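Local coordinates for protein endoglucanase (Clostridium thermocellum, PDB 2YIK) that probably cleaves beta-1,4-glucosidic linkages of cellulose, acting as a secreted endoglucanase of glycoside hydrolase family 9, at residues D339-N342 with F343-Y347; S351-N354 with Q355-I359; T293-E296 with H297-D300; Y406-H409 with H410-P414; Y305-Y308 with Y309-P312. All coordinates share one frame; numbering follows the deposited sequence.

Contact 1: residues D339-N342 with F343-Y347. With CA (calcium ion), chain B.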
# COMPACT_ATOMS: atom_id res chain seq x y z
N ASP A 339 10.22 -19.87 -22.42
CA ASP A 339 10.99 -21.00 -22.95
C ASP A 339 12.48 -20.80 -23.27
O ASP A 339 13.04 -21.53 -24.08
CB ASP A 339 10.29 -21.57 -24.18
CG ASP A 339 8.83 -21.91 -23.92
OD1 ASP A 339 8.54 -22.57 -22.89
OD2 ASP A 339 7.97 -21.52 -24.74
N SER A 340 13.13 -19.83 -22.64
CA SER A 340 14.56 -19.64 -22.91
C SER A 340 15.24 -19.10 -21.65
O SER A 340 14.56 -18.79 -20.69
CB SER A 340 14.76 -18.69 -24.09
OG SER A 340 15.00 -17.36 -23.68
N GLN A 341 16.56 -19.00 -21.65
CA GLN A 341 17.30 -18.51 -20.48
C GLN A 341 17.81 -17.07 -20.61
O GLN A 341 18.63 -16.63 -19.80
CB GLN A 341 18.48 -19.43 -20.18
CG GLN A 341 18.12 -20.76 -19.54
CD GLN A 341 17.50 -20.59 -18.16
OE1 GLN A 341 16.30 -20.76 -17.98
NE2 GLN A 341 18.32 -20.25 -17.18
N ASN A 342 17.33 -16.35 -21.62
CA ASN A 342 17.78 -14.98 -21.85
C ASN A 342 17.69 -14.04 -20.65
O ASN A 342 18.68 -13.42 -20.29
CB ASN A 342 17.04 -14.35 -23.04
CG ASN A 342 17.59 -14.84 -24.37
OD1 ASN A 342 16.91 -15.56 -25.10
ND2 ASN A 342 18.82 -14.45 -24.67
N PHE A 343 16.51 -13.94 -20.04
CA PHE A 343 16.33 -13.06 -18.89
C PHE A 343 17.19 -13.52 -17.71
O PHE A 343 17.82 -12.70 -17.03
CB PHE A 343 14.86 -13.00 -18.47
CG PHE A 343 13.97 -12.17 -19.38
CD1 PHE A 343 14.41 -11.78 -20.65
CD2 PHE A 343 12.68 -11.83 -18.98
CE1 PHE A 343 13.57 -11.05 -21.51
CE2 PHE A 343 11.83 -11.10 -19.83
CZ PHE A 343 12.27 -10.71 -21.09
N GLU A 344 17.23 -14.82 -17.48
CA GLU A 344 18.03 -15.36 -16.38
C GLU A 344 19.51 -15.04 -16.56
O GLU A 344 20.19 -14.61 -15.63
CB GLU A 344 17.85 -16.88 -16.25
CG GLU A 344 16.49 -17.33 -15.77
CD GLU A 344 15.47 -17.34 -16.87
OE1 GLU A 344 15.80 -16.86 -17.98
OE2 GLU A 344 14.34 -17.81 -16.63
N ASP A 345 20.02 -15.27 -17.77
CA ASP A 345 21.42 -15.01 -18.04
C ASP A 345 21.74 -13.53 -18.03
O ASP A 345 22.85 -13.14 -17.66
CB ASP A 345 21.83 -15.65 -19.37
CG ASP A 345 21.81 -17.17 -19.30
OD1 ASP A 345 21.82 -17.70 -18.17
OD2 ASP A 345 21.80 -17.82 -20.37
N ARG A 346 20.79 -12.70 -18.44
CA ARG A 346 20.99 -11.25 -18.43
C ARG A 346 21.05 -10.80 -16.97
O ARG A 346 21.87 -9.96 -16.59
CB ARG A 346 19.83 -10.53 -19.14
CG ARG A 346 19.98 -10.42 -20.66
CD ARG A 346 18.71 -9.86 -21.31
NE ARG A 346 18.39 -8.50 -20.87
CZ ARG A 346 17.22 -7.89 -21.10
NH1 ARG A 346 16.26 -8.53 -21.75
NH2 ARG A 346 17.02 -6.65 -20.67
N TYR A 347 20.19 -11.38 -16.14
CA TYR A 347 20.19 -11.02 -14.73
C TYR A 347 21.50 -11.42 -14.05
O TYR A 347 22.05 -10.66 -13.25
CB TYR A 347 19.01 -11.67 -13.99
CG TYR A 347 19.13 -11.51 -12.49
CD1 TYR A 347 19.20 -10.24 -11.91
CD2 TYR A 347 19.26 -12.62 -11.66
CE1 TYR A 347 19.41 -10.08 -10.55
CE2 TYR A 347 19.48 -12.48 -10.29
CZ TYR A 347 19.55 -11.20 -9.74
OH TYR A 347 19.78 -11.06 -8.40
CA CA B . 13.42 -17.31 -19.10
O HOH W 1 20.87 -20.61 -17.51
O HOH W 2 12.05 -19.39 -18.23
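Gln341 and Glu344 show how a helix start can be built around a metal ion. The Glu344 chain is bent at chi2 (81°), turning its carboxylate back to the preceding loop, where both oxygens bind calcium. OE1 and OE2 of Glu344 each stand 2.7 Å from the ion, a bidentate grip, while the backbone O of Ser340 binds it at 2.5 Å. Water 2 is a further ligand, and Asp337 and Asn333 belong to the same site.

Gln341 lies across this carboxylate. Its chain kinks at chi2 (-64°) and passes Glu344 at about a right angle, leaving the amide and carboxylate planes only 30° apart. Within this crossing, NE2 of Gln341 approaches CB of Glu344 to 3.5 Å, and the same amide nitrogen donates to water 1 at 2.6 Å. That water in turn donates to OD1 of Asp345, so a solvent bridge spans the first turn on the side of Gln341.

Backbone bonds set the register: Asp345 N donates to Gln341 O at 2.8 Å, and Arg346 N to Asn342 O at 2.9 Å. The methylene carbons of Arg346 run past that Asn342 carbonyl, CB coming within 3.3 Å of O, before the guanidinium reaches Glu296 and Asp300 on helix 296-305. The Phe343 ring packs on helices 322-336 and 296-305. With Gln341 at the N-cap and calcium held by Ser340 O and Glu344, the start of helix 342-350 is a calcium-bound helix N-terminus.

Contact 2: residues S351-N354 with Q355-I359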
# COMPACT_ATOMS: atom_id res chain seq x y z
N SER A 351 23.99 -8.74 -12.14
CA SER A 351 24.24 -8.77 -10.70
C SER A 351 25.49 -9.57 -10.40
O SER A 351 25.68 -10.06 -9.29
CB SER A 351 23.04 -9.42 -9.99
OG SER A 351 22.85 -10.75 -10.45
N ASN A 352 26.35 -9.66 -11.42
CA ASN A 352 27.60 -10.43 -11.42
C ASN A 352 27.65 -11.73 -10.62
O ASN A 352 28.35 -11.88 -9.62
CB ASN A 352 28.83 -9.55 -11.13
CG ASN A 352 28.74 -8.80 -9.83
OD1 ASN A 352 28.79 -9.39 -8.76
ND2 ASN A 352 28.61 -7.48 -9.93
N LYS A 353 26.88 -12.67 -11.14
CA LYS A 353 26.76 -14.03 -10.65
C LYS A 353 27.38 -14.83 -11.79
O LYS A 353 27.45 -14.34 -12.92
CB LYS A 353 25.30 -14.44 -10.50
CG LYS A 353 24.55 -13.78 -9.36
CD LYS A 353 23.10 -14.22 -9.33
CE LYS A 353 22.40 -13.72 -8.07
NZ LYS A 353 22.52 -12.25 -7.94
N ASN A 354 27.83 -16.05 -11.50
CA ASN A 354 28.41 -16.90 -12.54
C ASN A 354 27.25 -17.33 -13.45
O ASN A 354 26.13 -17.49 -12.98
CB ASN A 354 29.08 -18.12 -11.91
CG ASN A 354 30.26 -17.74 -11.02
OD1 ASN A 354 30.42 -18.28 -9.93
ND2 ASN A 354 31.08 -16.81 -11.48
N GLN A 355 27.53 -17.52 -14.74
CA GLN A 355 26.49 -17.92 -15.68
C GLN A 355 25.88 -19.28 -15.34
O GLN A 355 24.76 -19.59 -15.76
CB GLN A 355 27.04 -17.95 -17.10
CG GLN A 355 27.13 -16.58 -17.75
CD GLN A 355 25.76 -15.98 -18.01
OE1 GLN A 355 24.96 -16.53 -18.76
NE2 GLN A 355 25.49 -14.84 -17.39
N TRP A 356 26.61 -20.08 -14.58
CA TRP A 356 26.11 -21.40 -14.22
C TRP A 356 25.32 -21.42 -12.92
O TRP A 356 24.85 -22.47 -12.50
CB TRP A 356 27.25 -22.42 -14.17
CG TRP A 356 28.35 -22.07 -13.22
CD1 TRP A 356 28.45 -22.46 -11.91
CD2 TRP A 356 29.51 -21.29 -13.51
NE1 TRP A 356 29.62 -21.97 -11.37
CE2 TRP A 356 30.28 -21.26 -12.32
CE3 TRP A 356 29.98 -20.63 -14.65
CZ2 TRP A 356 31.51 -20.57 -12.26
CZ3 TRP A 356 31.19 -19.96 -14.58
CH2 TRP A 356 31.94 -19.93 -13.39
N GLU A 357 25.18 -20.26 -12.27
CA GLU A 357 24.40 -20.24 -11.04
C GLU A 357 22.94 -20.47 -11.46
O GLU A 357 22.51 -19.97 -12.50
CB GLU A 357 24.51 -18.88 -10.33
CG GLU A 357 23.49 -18.74 -9.20
CD GLU A 357 23.86 -17.70 -8.16
OE1 GLU A 357 24.95 -17.09 -8.28
OE2 GLU A 357 23.05 -17.49 -7.22
N GLN A 358 22.18 -21.23 -10.67
CA GLN A 358 20.79 -21.49 -11.03
C GLN A 358 19.89 -20.32 -10.65
O GLN A 358 19.90 -19.85 -9.51
CB GLN A 358 20.26 -22.76 -10.37
CG GLN A 358 19.00 -23.29 -11.06
CD GLN A 358 18.01 -23.94 -10.10
OE1 GLN A 358 17.21 -23.25 -9.45
NE2 GLN A 358 18.08 -25.27 -9.98
N ILE A 359 19.13 -19.85 -11.63
CA ILE A 359 18.20 -18.75 -11.45
C ILE A 359 16.85 -19.14 -12.02
O ILE A 359 16.74 -19.49 -13.21
CB ILE A 359 18.66 -17.45 -12.17
CG1 ILE A 359 19.86 -16.83 -11.46
CG2 ILE A 359 17.53 -16.44 -12.21
CD1 ILE A 359 21.09 -17.68 -11.58
O HOH W 3 27.27 -13.78 -15.69
O HOH W 4 27.30 -16.88 -8.83
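Trp356 turns its CG into the position between backbone N and carbonyl carbon (chi1 58°), and Asn354 sets its own CG beside its backbone N (chi1 -64°); together these rotations lay amide and indole side by side, pointing the same way. The two planes differ by 12°, a stacked pairing. CB of Asn354 sits over the centre of the six-membered ring of Trp356, 3.4 Å from its centroid, a CH-pi contact made squarely on the face. Farther along, CG of Asn354 meets CZ2 of Trp356 at 3.3 Å, so the amide continues the cover outward along the benzene part of the indole.

A second pair runs along the other flank of the turn. Lys353 stays extended until its last torsion, and its methylenes slide past the extended Glu357: CB of Lys353 is 3.5 Å from Glu357 OE1. The charged ends do not meet. NZ of Lys353 instead donates to OG of Ser351 at 2.9 Å and also bonds Tyr347, whereas Glu357 gives OE2 to Tyr309. Water 4 accepts from Asn354 N; its other leg, to Glu357 OE1, is doubtfully short. Another bridge passes through water 3, which accepts from NE2 of Gln355 and donates to the Lys353 carbonyl; NE2 also reaches Asp345 O on helix 342-350.

Glu357 N bonds Asn354 O at 3.0 Å, approaching from above the carbonyl plane. The bond closes a type I beta turn from Asn354 to Glu357, here an exposed surface turn in the loop joining helices 342-350 and 363-373.

Contact 3: residues T293-E296 with H297-D300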
# COMPACT_ATOMS: atom_id res chain seq x y z
N THR A 293 5.64 -0.90 -20.27
CA THR A 293 6.23 -0.39 -21.52
C THR A 293 7.02 -1.30 -22.46
O THR A 293 7.13 -1.01 -23.67
CB THR A 293 7.23 0.79 -21.22
OG1 THR A 293 8.31 0.31 -20.39
CG2 THR A 293 6.54 1.94 -20.50
N GLN A 294 7.48 -2.42 -21.92
CA GLN A 294 8.40 -3.40 -22.54
C GLN A 294 9.72 -2.74 -23.02
O GLN A 294 10.44 -3.26 -23.89
CB GLN A 294 7.70 -4.34 -23.59
CG GLN A 294 6.56 -5.16 -22.93
CD GLN A 294 5.20 -4.59 -23.28
OE1 GLN A 294 4.60 -4.97 -24.30
NE2 GLN A 294 4.73 -3.63 -22.48
N ASN A 295 10.05 -1.61 -22.38
CA ASN A 295 11.30 -0.89 -22.62
C ASN A 295 12.39 -1.65 -21.80
O ASN A 295 12.40 -1.64 -20.54
CB ASN A 295 11.20 0.57 -22.12
CG ASN A 295 12.46 1.42 -22.42
OD1 ASN A 295 13.59 0.89 -22.62
ND2 ASN A 295 12.28 2.73 -22.43
N GLU A 296 13.29 -2.29 -22.53
CA GLU A 296 14.34 -3.06 -21.92
C GLU A 296 15.17 -2.34 -20.87
O GLU A 296 15.75 -2.98 -19.99
CB GLU A 296 15.26 -3.62 -23.00
CG GLU A 296 14.62 -4.70 -23.88
CD GLU A 296 14.11 -5.90 -23.08
OE1 GLU A 296 14.76 -6.28 -22.09
OE2 GLU A 296 13.06 -6.48 -23.46
N HIS A 297 15.23 -1.02 -20.95
CA HIS A 297 16.00 -0.24 -19.99
C HIS A 297 15.53 -0.48 -18.56
O HIS A 297 16.34 -0.57 -17.63
CB HIS A 297 15.87 1.25 -20.32
CG HIS A 297 16.44 2.15 -19.27
ND1 HIS A 297 17.79 2.24 -19.02
CD2 HIS A 297 15.84 2.98 -18.39
CE1 HIS A 297 18.00 3.08 -18.02
NE2 HIS A 297 16.83 3.54 -17.62
N TYR A 298 14.21 -0.59 -18.38
CA TYR A 298 13.66 -0.82 -17.05
C TYR A 298 14.03 -2.19 -16.52
O TYR A 298 14.35 -2.33 -15.34
CB TYR A 298 12.14 -0.66 -17.08
CG TYR A 298 11.72 0.76 -17.36
CD1 TYR A 298 12.13 1.79 -16.52
CD2 TYR A 298 10.94 1.08 -18.47
CE1 TYR A 298 11.78 3.12 -16.78
CE2 TYR A 298 10.57 2.39 -18.74
CZ TYR A 298 11.00 3.41 -17.89
OH TYR A 298 10.64 4.71 -18.15
N LEU A 299 14.01 -3.19 -17.39
CA LEU A 299 14.37 -4.53 -16.95
C LEU A 299 15.85 -4.54 -16.57
O LEU A 299 16.25 -5.23 -15.63
CB LEU A 299 14.10 -5.56 -18.05
CG LEU A 299 14.13 -7.01 -17.57
CD1 LEU A 299 13.03 -7.26 -16.52
CD2 LEU A 299 13.95 -7.94 -18.77
N ASP A 300 16.66 -3.78 -17.31
CA ASP A 300 18.09 -3.69 -17.03
C ASP A 300 18.32 -3.04 -15.67
O ASP A 300 19.24 -3.41 -14.94
CB ASP A 300 18.83 -2.87 -18.10
CG ASP A 300 18.97 -3.60 -19.42
OD1 ASP A 300 18.95 -4.85 -19.43
OD2 ASP A 300 19.11 -2.92 -20.46
O HOH W 5 10.74 5.24 -20.79
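Asn295 meets the next helix with two carbonyls at once, one from its side chain and one from its backbone, and neither receives its donor in plane. Its OD1 accepts from His297 N at 3.0 Å, the donor standing above the amide plane, 38° out of it. The backbone O takes Tyr298 N, likewise at 3.0 Å and from above its plane. With CG opposite the backbone N (chi1 -176°), the amide reaches forward alongside His297, and OD1 also touches CB of that residue at 3.3 Å. The far nitrogen, ND2, makes a weak bond to water 5, which is also linked to OH of Tyr298.

Tyr298 folds back toward the loop. Thr293 OG1 lies at the edge of its ring, close to the ring plane and 3.3 Å from CD2, and CB of Asn295 rests near the same carbon. Thr293 itself has OG1 between N and the carbonyl carbon, where it accepts from Asn295 N at 3.3 Å, an ST turn; OG1 is also bonded to Leu289 O of the preceding helix.

Partners on neighbouring helices hold the acidic side chains. Glu296 bends at chi2 to run beside Leu299, its OE1 3.8 Å from CD2 of Leu299, and its carboxylate is held by Arg346 and Tyr290. Asp300 N closes on Glu296 O, and the Asp300 carboxylate shares Arg346. NE2 of His297 reaches Glu256 on helix 238-257. An Asx turn at the N-cap, preceded by an ST turn, thus joins helix 279-293 to helix 296-305.

Contact 4: residues Y406-H409 with H410-P414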
# COMPACT_ATOMS: atom_id res chain seq x y z
N TYR A 406 0.86 -16.75 -6.60
CA TYR A 406 1.69 -17.86 -7.08
C TYR A 406 0.81 -18.94 -7.71
O TYR A 406 1.11 -19.43 -8.81
CB TYR A 406 2.50 -18.48 -5.94
CG TYR A 406 3.43 -19.58 -6.38
CD1 TYR A 406 2.98 -20.89 -6.53
CD2 TYR A 406 4.77 -19.32 -6.67
CE1 TYR A 406 3.83 -21.91 -6.96
CE2 TYR A 406 5.63 -20.32 -7.09
CZ TYR A 406 5.16 -21.62 -7.23
OH TYR A 406 6.01 -22.62 -7.61
N ASP A 407 -0.27 -19.30 -7.03
CA ASP A 407 -1.16 -20.33 -7.56
C ASP A 407 -1.84 -19.88 -8.83
O ASP A 407 -2.05 -20.68 -9.75
CB ASP A 407 -2.20 -20.75 -6.51
CG ASP A 407 -1.63 -21.69 -5.45
OD1 ASP A 407 -0.43 -22.04 -5.56
OD2 ASP A 407 -2.36 -22.08 -4.52
N LYS A 408 -2.19 -18.60 -8.91
CA LYS A 408 -2.84 -18.09 -10.10
C LYS A 408 -1.93 -18.31 -11.30
O LYS A 408 -2.37 -18.74 -12.37
CB LYS A 408 -3.15 -16.60 -9.99
CG LYS A 408 -3.67 -16.02 -11.30
CD LYS A 408 -3.74 -14.50 -11.27
CE LYS A 408 -3.96 -13.95 -12.69
NZ LYS A 408 -3.86 -12.46 -12.75
N HIS A 409 -0.64 -18.03 -11.11
CA HIS A 409 0.32 -18.16 -12.18
C HIS A 409 0.93 -19.54 -12.39
O HIS A 409 1.86 -19.71 -13.18
CB HIS A 409 1.40 -17.10 -12.00
CG HIS A 409 0.87 -15.71 -12.14
ND1 HIS A 409 0.56 -15.16 -13.36
CD2 HIS A 409 0.51 -14.79 -11.21
CE1 HIS A 409 0.03 -13.97 -13.18
NE2 HIS A 409 -0.02 -13.72 -11.88
N HIS A 410 0.38 -20.53 -11.69
CA HIS A 410 0.84 -21.90 -11.83
C HIS A 410 -0.36 -22.82 -12.03
O HIS A 410 -0.65 -23.68 -11.20
CB HIS A 410 1.66 -22.34 -10.61
CG HIS A 410 3.01 -21.71 -10.53
ND1 HIS A 410 3.20 -20.41 -10.09
CD2 HIS A 410 4.23 -22.15 -10.92
CE1 HIS A 410 4.47 -20.08 -10.22
NE2 HIS A 410 5.12 -21.12 -10.72
N GLY A 411 -1.07 -22.62 -13.14
CA GLY A 411 -2.23 -23.43 -13.45
C GLY A 411 -3.53 -22.77 -13.04
O GLY A 411 -4.62 -23.27 -13.33
N ASP A 412 -3.41 -21.62 -12.37
CA ASP A 412 -4.57 -20.87 -11.89
C ASP A 412 -5.55 -21.82 -11.19
O ASP A 412 -6.74 -21.86 -11.51
CB ASP A 412 -5.27 -20.15 -13.06
CG ASP A 412 -6.27 -19.10 -12.59
OD1 ASP A 412 -6.24 -18.72 -11.40
OD2 ASP A 412 -7.09 -18.65 -13.41
N THR A 413 -5.02 -22.57 -10.24
CA THR A 413 -5.83 -23.51 -9.47
C THR A 413 -5.21 -23.53 -8.08
O THR A 413 -3.99 -23.34 -7.93
CB THR A 413 -5.79 -24.94 -10.12
OG1 THR A 413 -6.73 -25.79 -9.47
CG2 THR A 413 -4.41 -25.56 -10.01
N PRO A 414 -6.03 -23.74 -7.04
CA PRO A 414 -5.47 -23.76 -5.69
C PRO A 414 -4.63 -24.97 -5.39
O PRO A 414 -4.97 -26.11 -5.72
CB PRO A 414 -6.70 -23.70 -4.80
CG PRO A 414 -7.72 -24.45 -5.60
CD PRO A 414 -7.49 -23.91 -7.01
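Tyr406 and His410 lie face against face, their ring centroids 3.7 Å apart and their planes inclined by 9°, an offset stack. Two different rotations bring the rings together: Tyr406 carries CG anti to its backbone N (chi1 -177°), whereas His410 keeps CG beside its own (chi1 -72°). The overlap is uneven: CZ of Tyr406 sits over the centre of the imidazole, while CE1 of His410 falls toward the rim of the phenol, 3.3 Å from Tyr406 CE2. What fixes the imidazole in rotation is its other role. ND1 of His410 donates to the backbone O of Tyr406 at 2.6 Å, with that oxygen in the ring plane, so one residue offers both the stacking surface and the acceptor. The carbonyl O of His409 lies over the opposite face of the imidazole.

One step out, His410 N donates to Asp407 O at 3.1 Å, coming from well above the carbonyl plane. These bonds lie where helix 392-408 ends, probably one of the helices of the (alpha/alpha)6 barrel typical of family 9 catalytic domains. Two successive residues with positive phi, Gly411 and Asp412, then reverse the chain toward helix 416-428. Asp412 brings CB to 3.3 Å from Lys408 O, its carboxylate being paired with Arg514.

Returning past the helix, the chain packs against Asp407: Thr413 O lies 3.5 Å from Asp407 CB, and Pro414 CA is 3.7 Å from Asp407 OD2. The Asp407 carboxylate is engaged by Ser415 OG and Ala418 N. Farther out, Trp362 meets both stacked rings edge to face, Tyr417 does the same with Tyr406, and Lys408 and His409 both reach Glu140.

Contact 5: residues Y305-Y308 with Y309-P312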
# COMPACT_ATOMS: atom_id res chain seq x y z
N TYR A 305 19.87 -4.09 -9.65
CA TYR A 305 19.77 -4.03 -8.19
C TYR A 305 18.99 -5.15 -7.51
O TYR A 305 18.99 -5.23 -6.29
CB TYR A 305 19.18 -2.67 -7.79
CG TYR A 305 19.99 -1.49 -8.27
CD1 TYR A 305 21.18 -1.13 -7.63
CD2 TYR A 305 19.58 -0.74 -9.37
CE1 TYR A 305 21.94 -0.04 -8.08
CE2 TYR A 305 20.33 0.35 -9.83
CZ TYR A 305 21.51 0.69 -9.18
OH TYR A 305 22.24 1.77 -9.63
N TYR A 306 18.33 -6.00 -8.29
CA TYR A 306 17.55 -7.10 -7.73
C TYR A 306 18.35 -8.07 -6.87
O TYR A 306 19.31 -8.69 -7.33
CB TYR A 306 16.85 -7.87 -8.86
CG TYR A 306 16.00 -9.05 -8.40
CD1 TYR A 306 15.12 -8.93 -7.32
CD2 TYR A 306 16.05 -10.28 -9.07
CE1 TYR A 306 14.31 -10.00 -6.92
CE2 TYR A 306 15.25 -11.36 -8.68
CZ TYR A 306 14.38 -11.21 -7.60
OH TYR A 306 13.59 -12.27 -7.18
N ASP A 307 17.94 -8.20 -5.61
CA ASP A 307 18.58 -9.10 -4.65
C ASP A 307 17.79 -10.41 -4.70
O ASP A 307 16.76 -10.54 -4.05
CB ASP A 307 18.53 -8.48 -3.24
CG ASP A 307 19.27 -9.33 -2.20
OD1 ASP A 307 19.70 -10.46 -2.52
OD2 ASP A 307 19.41 -8.86 -1.04
N TYR A 308 18.28 -11.35 -5.49
CA TYR A 308 17.64 -12.66 -5.66
C TYR A 308 17.51 -13.41 -4.34
O TYR A 308 16.65 -14.28 -4.20
CB TYR A 308 18.45 -13.49 -6.66
CG TYR A 308 17.86 -14.82 -7.06
CD1 TYR A 308 16.82 -14.90 -7.98
CD2 TYR A 308 18.38 -16.01 -6.55
CE1 TYR A 308 16.32 -16.13 -8.39
CE2 TYR A 308 17.89 -17.24 -6.95
CZ TYR A 308 16.86 -17.30 -7.87
OH TYR A 308 16.38 -18.51 -8.30
N TYR A 309 18.36 -13.07 -3.38
CA TYR A 309 18.37 -13.74 -2.09
C TYR A 309 17.41 -13.15 -1.06
O TYR A 309 17.16 -13.76 -0.02
CB TYR A 309 19.80 -13.73 -1.52
CG TYR A 309 20.81 -14.26 -2.50
CD1 TYR A 309 20.65 -15.53 -3.08
CD2 TYR A 309 21.89 -13.47 -2.93
CE1 TYR A 309 21.54 -16.00 -4.06
CE2 TYR A 309 22.78 -13.93 -3.92
CZ TYR A 309 22.60 -15.19 -4.48
OH TYR A 309 23.45 -15.64 -5.48
N ALA A 310 16.84 -11.99 -1.35
CA ALA A 310 15.95 -11.31 -0.42
C ALA A 310 14.50 -11.79 -0.27
O ALA A 310 14.00 -11.91 0.85
CB ALA A 310 15.95 -9.81 -0.71
N PRO A 311 13.80 -12.09 -1.38
CA PRO A 311 12.41 -12.53 -1.22
C PRO A 311 12.01 -13.47 -0.09
O PRO A 311 11.07 -13.19 0.64
CB PRO A 311 12.08 -13.12 -2.59
CG PRO A 311 12.88 -12.25 -3.52
CD PRO A 311 14.22 -12.16 -2.79
N PRO A 312 12.72 -14.60 0.09
CA PRO A 312 12.38 -15.56 1.15
C PRO A 312 12.54 -15.13 2.59
O PRO A 312 11.95 -15.73 3.50
CB PRO A 312 13.28 -16.76 0.84
CG PRO A 312 13.82 -16.51 -0.54
CD PRO A 312 13.93 -15.02 -0.64
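Two hydrogen bonds accepted by Asp307 hold this turn. Its backbone O accepts from Ala310 N at 3.1 Å, the donor standing above the carbonyl plane. Its side chain, with CG swung away from the backbone N (chi1 -176°), places OD1 3.1 Å from Tyr309 N. That second bond is bent, at 137°, and meets the carboxylate from above its plane. Both NH groups that follow Tyr308 are therefore engaged by one aspartate. Hydrogen bonds also leave the turn: Tyr308 OH accepts from Asp360 N and Tyr309 OH bonds Glu357, whereas the carbonyl of Tyr306 is bonded to Tyr347.

Van der Waals contacts follow from the same fold of the chain. OD2 of Asp307 lies 3.6 Å from CB of Ala310, and the carboxylate stands nearly perpendicular to the ring of Tyr309. Pro311 slips its CD 3.3 Å from Asp307 O, and its CG reaches 3.7 Å from OH of Tyr306, whose side chain crosses the proline obliquely. Helix 322-336 backs this group through Trp322 and Ala326.

Aromatic contacts complete the account. Tyr308 and Tyr309 part company at chi1: CG of Tyr308 is opposite its backbone N, that of Tyr309 is beside it (-52°), and the two side chains cross at about a right angle. CE1 of Tyr309 approaches the edge of Tyr308, 4.0 Å from its CD2. A type I beta turn from Asp307 to Ala310, reinforced by an Asx turn at its first residue, thus redirects the chain between helices 296-305 and 322-336.

From the N terminus, contact 3 comes first, closing the short loop between helices 279-293 and 296-305. Contact 5 follows where the latter helix ends, contact 1 opens helix 342-350, contact 2 turns the chain beyond it, and contact 4 closes the C-terminal end of helix 392-408. All are local and in series; none nests within or crosses another. Contact 1 is nevertheless a hub: Arg346 joins it to contact 3, while Tyr347 reaches both contact 5 and contact 2. Tyr309 with Glu357 ties contact 5 directly to contact 2. Contact 4 stands apart, its centre about 22 Å from those of contacts 1 and 5.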